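Local coordinates for MdbA protein (Corynebacterium matruchotii ATCC 14266, PDB 6BO0) that probably catalyses disulfide bond formation in exported proteins, as a DsbA-like thiol-disulfide oxidoreductase of the thioredoxin superfamily, at residues D42-F47 / N75-N80. Numbering follows the deposited sequence.
Sequences DIYEDF and NIRTMN
The central parallel strand pair of the thioredoxin fold, joined by a beta-alpha-beta crossover through helix 51-68, brings D42-E45 alongside N75-T78. Backbone bonds begin with I43 N to N75 O and R77 N to I43 O, and M79 N on E45 O (2.8 Å) continues the pairing. On the face of D42, Y44 and R77, D42 OD1 accepts from two side chains: N75 ND2 at 3.0 Å from one side of its plane and, in a salt bridge, R77 NE at 2.8 Å from the other. A water also donates to D42 OD1 and accepts from R77 NH2. Arginine suits this place because its chain, extended from CG to NE, passes across the Y44 ring, CB over the face in a CH-pi contact (4.1 Å to the centroid) and CD 3.5 Å from both CZ and CE2; the apolar part packs on tyrosine while NE reaches the acid. N165 of helix 155-172 takes R77 NH1. The other face is more apolar, with I43 CD1 4.2 Å from I76 CD1, yet it buries E45, whose OE1 pairs with R113 while a water links OE2 to T78 OG1. Another water joins F47 N to M79 O. The arginine partner probably keeps buried D42 ionised, and water extends the pairing toward the C-x-x-C motif characteristic of thioredoxin-like oxidoreductases.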
# COMPACT_ATOMS: atom_id res chain seq x y z
N ASP A 42 0.85 8.62 8.64
CA ASP A 42 -0.30 8.21 7.83
C ASP A 42 -0.06 8.60 6.38
O ASP A 42 0.22 9.78 6.10
CB ASP A 42 -1.58 8.88 8.35
CG ASP A 42 -1.99 8.37 9.72
OD1 ASP A 42 -2.32 7.18 9.84
OD2 ASP A 42 -2.01 9.17 10.69
N ILE A 43 -0.18 7.63 5.48
CA ILE A 43 0.04 7.85 4.05
C ILE A 43 -1.21 7.45 3.31
O ILE A 43 -1.56 6.28 3.24
CB ILE A 43 1.25 7.05 3.54
CG1 ILE A 43 2.49 7.40 4.36
CG2 ILE A 43 1.45 7.28 2.04
CD1 ILE A 43 3.72 6.63 3.96
N TYR A 44 -1.89 8.45 2.76
CA TYR A 44 -3.11 8.25 1.98
C TYR A 44 -2.72 8.15 0.52
O TYR A 44 -2.11 9.06 -0.04
CB TYR A 44 -4.07 9.42 2.20
CG TYR A 44 -4.57 9.52 3.64
CD1 TYR A 44 -3.85 10.19 4.61
CD2 TYR A 44 -5.77 8.94 4.01
CE1 TYR A 44 -4.33 10.29 5.90
CE2 TYR A 44 -6.25 9.03 5.28
CZ TYR A 44 -5.52 9.70 6.23
OH TYR A 44 -6.03 9.76 7.51
N GLU A 45 -3.10 7.04 -0.12
CA GLU A 45 -2.68 6.79 -1.49
C GLU A 45 -3.70 5.94 -2.24
O GLU A 45 -4.53 5.26 -1.63
CB GLU A 45 -1.30 6.16 -1.51
CG GLU A 45 -1.24 4.78 -0.86
CD GLU A 45 0.12 4.10 -0.91
OE1 GLU A 45 1.13 4.82 -1.08
OE2 GLU A 45 0.17 2.86 -0.71
N ASP A 46 -3.56 5.96 -3.56
CA ASP A 46 -4.47 5.27 -4.48
C ASP A 46 -3.60 4.62 -5.53
O ASP A 46 -2.72 5.26 -6.10
CB ASP A 46 -5.46 6.30 -5.06
CG ASP A 46 -6.48 5.74 -6.04
OD1 ASP A 46 -6.07 4.96 -6.94
OD2 ASP A 46 -7.67 6.12 -5.94
N PHE A 47 -3.80 3.33 -5.76
CA PHE A 47 -2.94 2.58 -6.67
C PHE A 47 -3.03 2.99 -8.14
O PHE A 47 -2.20 2.53 -8.93
CB PHE A 47 -3.16 1.08 -6.54
CG PHE A 47 -2.47 0.46 -5.34
CD1 PHE A 47 -1.09 0.43 -5.28
CD2 PHE A 47 -3.18 -0.10 -4.30
CE1 PHE A 47 -0.45 -0.13 -4.20
CE2 PHE A 47 -2.55 -0.69 -3.24
CZ PHE A 47 -1.17 -0.70 -3.17
N ASN A 75 1.14 3.91 8.69
CA ASN A 75 -0.20 3.46 8.31
C ASN A 75 -0.42 3.77 6.84
O ASN A 75 -0.59 4.93 6.45
CB ASN A 75 -1.23 4.23 9.13
CG ASN A 75 -1.24 3.84 10.59
OD1 ASN A 75 -1.02 2.70 10.95
ND2 ASN A 75 -1.56 4.81 11.43
N ILE A 76 -0.43 2.72 6.02
CA ILE A 76 -0.82 2.85 4.62
C ILE A 76 -2.34 2.88 4.59
O ILE A 76 -2.99 1.92 5.00
CB ILE A 76 -0.26 1.70 3.75
CG1 ILE A 76 1.27 1.63 3.83
CG2 ILE A 76 -0.78 1.84 2.33
CD1 ILE A 76 2.01 2.81 3.28
N ARG A 77 -2.88 4.00 4.11
CA ARG A 77 -4.31 4.25 4.09
C ARG A 77 -4.77 4.37 2.64
O ARG A 77 -4.79 5.42 2.03
CB ARG A 77 -4.62 5.51 4.91
CG ARG A 77 -4.37 5.29 6.39
CD ARG A 77 -4.87 6.43 7.24
NE ARG A 77 -4.67 6.21 8.68
CZ ARG A 77 -5.41 5.43 9.43
NH1 ARG A 77 -6.45 4.78 8.91
NH2 ARG A 77 -5.14 5.29 10.71
N THR A 78 -5.13 3.21 2.09
CA THR A 78 -5.49 3.11 0.70
C THR A 78 -6.88 3.67 0.45
O THR A 78 -7.78 3.48 1.25
CB THR A 78 -5.41 1.65 0.23
OG1 THR A 78 -4.20 1.08 0.70
CG2 THR A 78 -5.48 1.54 -1.31
N MET A 79 -7.00 4.35 -0.70
CA MET A 79 -8.24 4.96 -1.17
C MET A 79 -8.51 4.49 -2.60
O MET A 79 -7.68 3.84 -3.23
CB MET A 79 -8.16 6.50 -1.08
CG MET A 79 -8.03 6.96 0.39
SD MET A 79 -8.23 8.71 0.66
CE MET A 79 -6.96 9.16 -0.41
N ASN A 80 -9.72 4.81 -3.08
CA ASN A 80 -10.12 4.34 -4.41
C ASN A 80 -10.88 5.35 -5.22
O ASN A 80 -11.59 4.99 -6.16
CB ASN A 80 -10.95 3.05 -4.28
CG ASN A 80 -12.27 3.30 -3.59
OD1 ASN A 80 -12.58 4.45 -3.29
ND2 ASN A 80 -13.04 2.25 -3.33
O HOH W 1 -3.63 7.31 12.54
O HOH W 2 -1.97 1.38 -0.78
O HOH W 3 -6.14 1.91 -4.65